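Local coordinates for BH1974 protein (Bacillus halodurans, PDB 3ON5) that probably acts as an XdhC/CoxI-type accessory protein of xanthine dehydrogenase, with a C-terminal Rossmann domain, at residues I247-F250 with P251-L255; K275-E278 with I279-L283. All coordinates share one frame; numbering follows the deposited sequence.

Contact 1. Residues I247-F250 with P251-L255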
loop_
_atom_site.group_PDB
_atom_site.type_symbol
_atom_site.label_atom_id
_atom_site.label_comp_id
_atom_site.label_asym_id
_atom_site.label_seq_id
_atom_site.Cartn_x
_atom_site.Cartn_y
_atom_site.Cartn_z
ATOM N N ILE A 247 -22.062 -15.148 -25.519
ATOM C CA ILE A 247 -22.645 -16.221 -26.352
ATOM C C ILE A 247 -22.426 -15.904 -27.861
ATOM O O ILE A 247 -22.994 -14.946 -28.387
ATOM C CB ILE A 247 -24.144 -16.405 -25.996
ATOM C CG1 ILE A 247 -24.265 -16.822 -24.503
ATOM C CG2 ILE A 247 -24.819 -17.411 -26.930
ATOM C CD1 ILE A 247 -25.607 -16.579 -23.818
ATOM N N VAL A 248 -21.597 -16.726 -28.541
ATOM C CA VAL A 248 -21.270 -16.528 -29.961
ATOM C C VAL A 248 -22.326 -17.276 -30.804
ATOM O O VAL A 248 -22.332 -18.499 -30.861
ATOM C CB VAL A 248 -19.817 -16.936 -30.342
ATOM C CG1 VAL A 248 -19.495 -16.543 -31.771
ATOM C CG2 VAL A 248 -18.804 -16.302 -29.415
ATOM N N ASP A 249 -23.204 -16.517 -31.458
ATOM C CA ASP A 249 -24.343 -17.013 -32.234
ATOM C C ASP A 249 -24.935 -15.951 -33.114
ATOM O O ASP A 249 -24.811 -14.774 -32.789
ATOM C CB ASP A 249 -25.460 -17.493 -31.253
ATOM C CG ASP A 249 -25.786 -18.967 -31.238
ATOM O OD1 ASP A 249 -25.786 -19.589 -32.329
ATOM O OD2 ASP A 249 -26.178 -19.472 -30.163
ATOM N N PHE A 250 -25.683 -16.348 -34.162
ATOM C CA PHE A 250 -26.438 -15.369 -34.949
ATOM C C PHE A 250 -27.640 -14.916 -34.125
ATOM O O PHE A 250 -28.203 -15.764 -33.421
ATOM C CB PHE A 250 -26.863 -15.932 -36.302
ATOM C CG PHE A 250 -25.757 -15.957 -37.308
ATOM C CD1 PHE A 250 -25.381 -14.802 -37.976
ATOM C CD2 PHE A 250 -25.134 -17.142 -37.645
ATOM C CE1 PHE A 250 -24.339 -14.817 -38.896
ATOM C CE2 PHE A 250 -24.150 -17.168 -38.621
ATOM C CZ PHE A 250 -23.724 -16.000 -39.204
ATOM N N PRO A 251 -28.015 -13.607 -34.139
ATOM C CA PRO A 251 -29.148 -13.128 -33.310
ATOM C C PRO A 251 -30.377 -14.030 -33.328
ATOM O O PRO A 251 -30.912 -14.299 -32.258
ATOM C CB PRO A 251 -29.515 -11.795 -33.935
ATOM C CG PRO A 251 -28.257 -11.305 -34.504
ATOM C CD PRO A 251 -27.429 -12.501 -34.914
ATOM N N ALA A 252 -30.764 -14.556 -34.515
ATOM C CA ALA A 252 -31.906 -15.440 -34.701
ATOM C C ALA A 252 -31.773 -16.729 -33.889
ATOM O O ALA A 252 -32.787 -17.243 -33.418
ATOM C CB ALA A 252 -32.064 -15.779 -36.172
ATOM N N ASP A 253 -30.544 -17.262 -33.745
ATOM C CA ASP A 253 -30.292 -18.470 -32.964
ATOM C C ASP A 253 -30.319 -18.148 -31.503
ATOM O O ASP A 253 -30.878 -18.910 -30.737
ATOM C CB ASP A 253 -28.958 -19.099 -33.337
ATOM C CG ASP A 253 -28.950 -19.743 -34.689
ATOM O OD1 ASP A 253 -29.903 -20.487 -34.996
ATOM O OD2 ASP A 253 -27.944 -19.587 -35.405
ATOM N N PHE A 254 -29.718 -17.019 -31.115
ATOM C CA PHE A 254 -29.707 -16.569 -29.735
ATOM C C PHE A 254 -31.131 -16.416 -29.213
ATOM O O PHE A 254 -31.455 -17.022 -28.203
ATOM C CB PHE A 254 -28.948 -15.253 -29.607
ATOM C CG PHE A 254 -28.861 -14.739 -28.196
ATOM C CD1 PHE A 254 -27.810 -15.118 -27.364
ATOM C CD2 PHE A 254 -29.797 -13.833 -27.714
ATOM C CE1 PHE A 254 -27.705 -14.605 -26.068
ATOM C CE2 PHE A 254 -29.699 -13.333 -26.418
ATOM C CZ PHE A 254 -28.643 -13.704 -25.608
ATOM N N LEU A 255 -31.984 -15.674 -29.940
ATOM C CA LEU A 255 -33.386 -15.391 -29.593
ATOM C C LEU A 255 -34.213 -16.681 -29.515
ATOM O O LEU A 255 -35.123 -16.781 -28.685
ATOM C CB LEU A 255 -34.010 -14.424 -30.607
ATOM C CG LEU A 255 -33.399 -13.014 -30.623
ATOM C CD1 LEU A 255 -33.768 -12.284 -31.874
ATOM C CD2 LEU A 255 -33.693 -12.219 -29.356
#
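The carbonyl oxygen of F250, the N-cap residue of helix 251-257, takes two backbone bonds from the first turn, from D253 N at 2.8 Å and from F254 N at 3.0 Å. The site is a strand-to-helix turn of the XdhC Rossmann domain, where strand 245-248, an outermost strand of the parallel sheet within this chain, gives way to a helix that starts at P251. The two donors reach F250 O differently: F254 N lies nearly in line with the C=O bond, while D253 N sits 46° above the carbonyl plane with a more bent N-H. A proline suits this first helical position, since its nitrogen has no hydrogen to donate, and its ring carbon CD rests against F250 CB at 3.7 Å.

On the strand side, I247 crosses F254 at about a right angle and meets the edge of its ring. F254 CG stands anti to the backbone N (chi1 -178°), which sets the ring edge against I247, F254 CD1 lying 3.8 Å from I247 CG2. F205 and F258 also meet this ring, extending the apolar cluster.

Two acids approach on the other flank, each with a basic mate outside the two segments: D249 OD2 pairs with K257 and D253 OD1 with R256, which probably eases the like-charge approach. Their carboxylate planes are 46° apart, with D249 OD1 and D253 OD2 separated by 3.8 Å.

Contact 2. Residues K275-E278 with I279-L283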
loop_
_atom_site.group_PDB
_atom_site.type_symbol
_atom_site.label_atom_id
_atom_site.label_comp_id
_atom_site.label_asym_id
_atom_site.label_seq_id
_atom_site.Cartn_x
_atom_site.Cartn_y
_atom_site.Cartn_z
ATOM N N LYS A 275 -29.317 -7.188 -38.929
ATOM C CA LYS A 275 -29.174 -7.863 -37.643
ATOM C C LYS A 275 -30.044 -7.162 -36.589
ATOM O O LYS A 275 -30.866 -7.830 -35.956
ATOM C CB LYS A 275 -27.696 -7.917 -37.197
ATOM C CG LYS A 275 -26.747 -8.731 -38.078
ATOM C CD LYS A 275 -26.904 -10.227 -37.960
ATOM C CE LYS A 275 -26.024 -10.969 -38.934
ATOM N NZ LYS A 275 -26.431 -10.702 -40.341
ATOM N N ASP A 276 -29.919 -5.812 -36.457
ATOM C CA ASP A 276 -30.709 -4.990 -35.536
ATOM C C ASP A 276 -32.209 -5.136 -35.812
ATOM O O ASP A 276 -33.002 -5.229 -34.871
ATOM C CB ASP A 276 -30.300 -3.519 -35.640
ATOM C CG ASP A 276 -28.915 -3.185 -35.122
ATOM O OD1 ASP A 276 -28.320 -4.029 -34.424
ATOM O OD2 ASP A 276 -28.465 -2.052 -35.333
ATOM N N GLN A 277 -32.591 -5.202 -37.098
ATOM C CA GLN A 277 -33.968 -5.371 -37.504
ATOM C C GLN A 277 -34.505 -6.755 -37.095
ATOM O O GLN A 277 -35.646 -6.797 -36.644
ATOM C CB GLN A 277 -34.106 -5.169 -39.010
ATOM C CG GLN A 277 -35.548 -4.978 -39.428
ATOM C CD GLN A 277 -35.683 -4.755 -40.896
ATOM O OE1 GLN A 277 -35.368 -5.633 -41.706
ATOM N NE2 GLN A 277 -36.231 -3.598 -41.264
ATOM N N GLU A 278 -33.718 -7.875 -37.198
ATOM C CA GLU A 278 -34.304 -9.162 -36.775
ATOM C C GLU A 278 -34.446 -9.164 -35.261
ATOM O O GLU A 278 -35.483 -9.615 -34.776
ATOM C CB GLU A 278 -33.580 -10.459 -37.275
ATOM C CG GLU A 278 -32.184 -10.861 -36.785
ATOM C CD GLU A 278 -31.662 -12.158 -37.416
ATOM O OE1 GLU A 278 -32.362 -12.690 -38.311
ATOM O OE2 GLU A 278 -30.562 -12.640 -37.038
ATOM N N ILE A 279 -33.475 -8.559 -34.526
ATOM C CA ILE A 279 -33.523 -8.493 -33.054
ATOM C C ILE A 279 -34.778 -7.704 -32.603
ATOM O O ILE A 279 -35.583 -8.245 -31.844
ATOM C CB ILE A 279 -32.241 -7.893 -32.450
ATOM C CG1 ILE A 279 -30.987 -8.650 -32.929
ATOM C CG2 ILE A 279 -32.338 -7.894 -30.920
ATOM C CD1 ILE A 279 -29.715 -7.927 -32.741
ATOM N N LEU A 280 -34.959 -6.476 -33.117
ATOM C CA LEU A 280 -36.085 -5.613 -32.773
ATOM C C LEU A 280 -37.447 -6.249 -33.122
ATOM O O LEU A 280 -38.334 -6.260 -32.274
ATOM C CB LEU A 280 -35.949 -4.271 -33.496
ATOM C CG LEU A 280 -37.048 -3.227 -33.244
ATOM C CD1 LEU A 280 -37.147 -2.857 -31.776
ATOM C CD2 LEU A 280 -36.809 -1.999 -34.097
ATOM N N HIS A 281 -37.605 -6.781 -34.342
ATOM C CA HIS A 281 -38.846 -7.397 -34.808
ATOM C C HIS A 281 -39.237 -8.578 -33.946
ATOM O O HIS A 281 -40.426 -8.811 -33.777
ATOM C CB HIS A 281 -38.718 -7.834 -36.262
ATOM C CG HIS A 281 -38.873 -6.699 -37.237
ATOM N ND1 HIS A 281 -39.751 -6.776 -38.306
ATOM C CD2 HIS A 281 -38.333 -5.459 -37.217
ATOM C CE1 HIS A 281 -39.671 -5.605 -38.927
ATOM N NE2 HIS A 281 -38.835 -4.781 -38.304
ATOM N N PHE A 282 -38.261 -9.295 -33.363
ATOM C CA PHE A 282 -38.536 -10.439 -32.503
ATOM C C PHE A 282 -39.083 -9.970 -31.159
ATOM O O PHE A 282 -40.042 -10.550 -30.655
ATOM C CB PHE A 282 -37.269 -11.295 -32.308
ATOM C CG PHE A 282 -37.443 -12.468 -31.375
ATOM C CD1 PHE A 282 -37.279 -12.317 -29.999
ATOM C CD2 PHE A 282 -37.757 -13.729 -31.869
ATOM C CE1 PHE A 282 -37.462 -13.405 -29.132
ATOM C CE2 PHE A 282 -37.936 -14.814 -31.002
ATOM C CZ PHE A 282 -37.799 -14.643 -29.641
ATOM N N LEU A 283 -38.445 -8.937 -30.574
ATOM C CA LEU A 283 -38.751 -8.370 -29.264
ATOM C C LEU A 283 -39.968 -7.448 -29.265
ATOM O O LEU A 283 -40.340 -6.971 -28.194
ATOM C CB LEU A 283 -37.543 -7.562 -28.782
ATOM C CG LEU A 283 -36.214 -8.287 -28.605
ATOM C CD1 LEU A 283 -35.137 -7.310 -28.225
ATOM C CD2 LEU A 283 -36.297 -9.394 -27.577
#
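L280 N makes the shortest hydrogen bond across the two segments, 2.9 Å to D276 O and nearly straight at 171°. It belongs to the i to i+4 pattern of helix 273-283, the connecting helix of the beta-alpha-beta unit between strands 265-268 and 290-293 in the Rossmann domain. One step earlier I279 N donates to K275 O, and one step later H281 N donates to Q277 O at 3.0 Å. The bond from F282 N to E278 O is the more bent.

The carboxylate of D276 is held from outside, OD1 by T270 and OD2 by a salt bridge to R299. The buried I279, its CG1 anti to the carbonyl carbon, packs on I268 of strand 265-268 and on P251.

On another flank Q277 and H281 run side by side, one turn apart. Both side-chain nitrogens, Q277 NE2 and H281 NE2, bond to the carbonyl oxygen of L303, so this oxygen ties the pair to helix 297-304. Were H281 replaced by an alanine, L303 O would probably lose one of these two donors and the aliphatic part of Q277 its ring neighbour. With CG anti to the backbone N (chi1 -165°) and the chain extended beyond it, Q277 lays its CG 3.5 Å from H281 NE2 and 3.6 Å from H281 CD2, while the amide and imidazole planes stand 55° apart.

In the fold
Contacts 1 and 2 show how successive helices of a Rossmann domain can be joined through side-chain and backbone contacts. Their centres lie 12 Å apart, and along the chain the first is complete before the second opens, with strand 265-268 between them. Helix 251-257 packs on helix 273-283: P251 CB sits 3.6 Å from I279 CG1, and L255 O lies 3.6 Å from F282 CZ. At the helix start, a weak hydrogen bond probably links A252 N to E278 OE2 (3.2 Å), bringing an acid of contact 2 to the N-terminal turn formed in contact 1. W230 also bridges the two, meeting the F250 ring and making a cation-pi contact with K275.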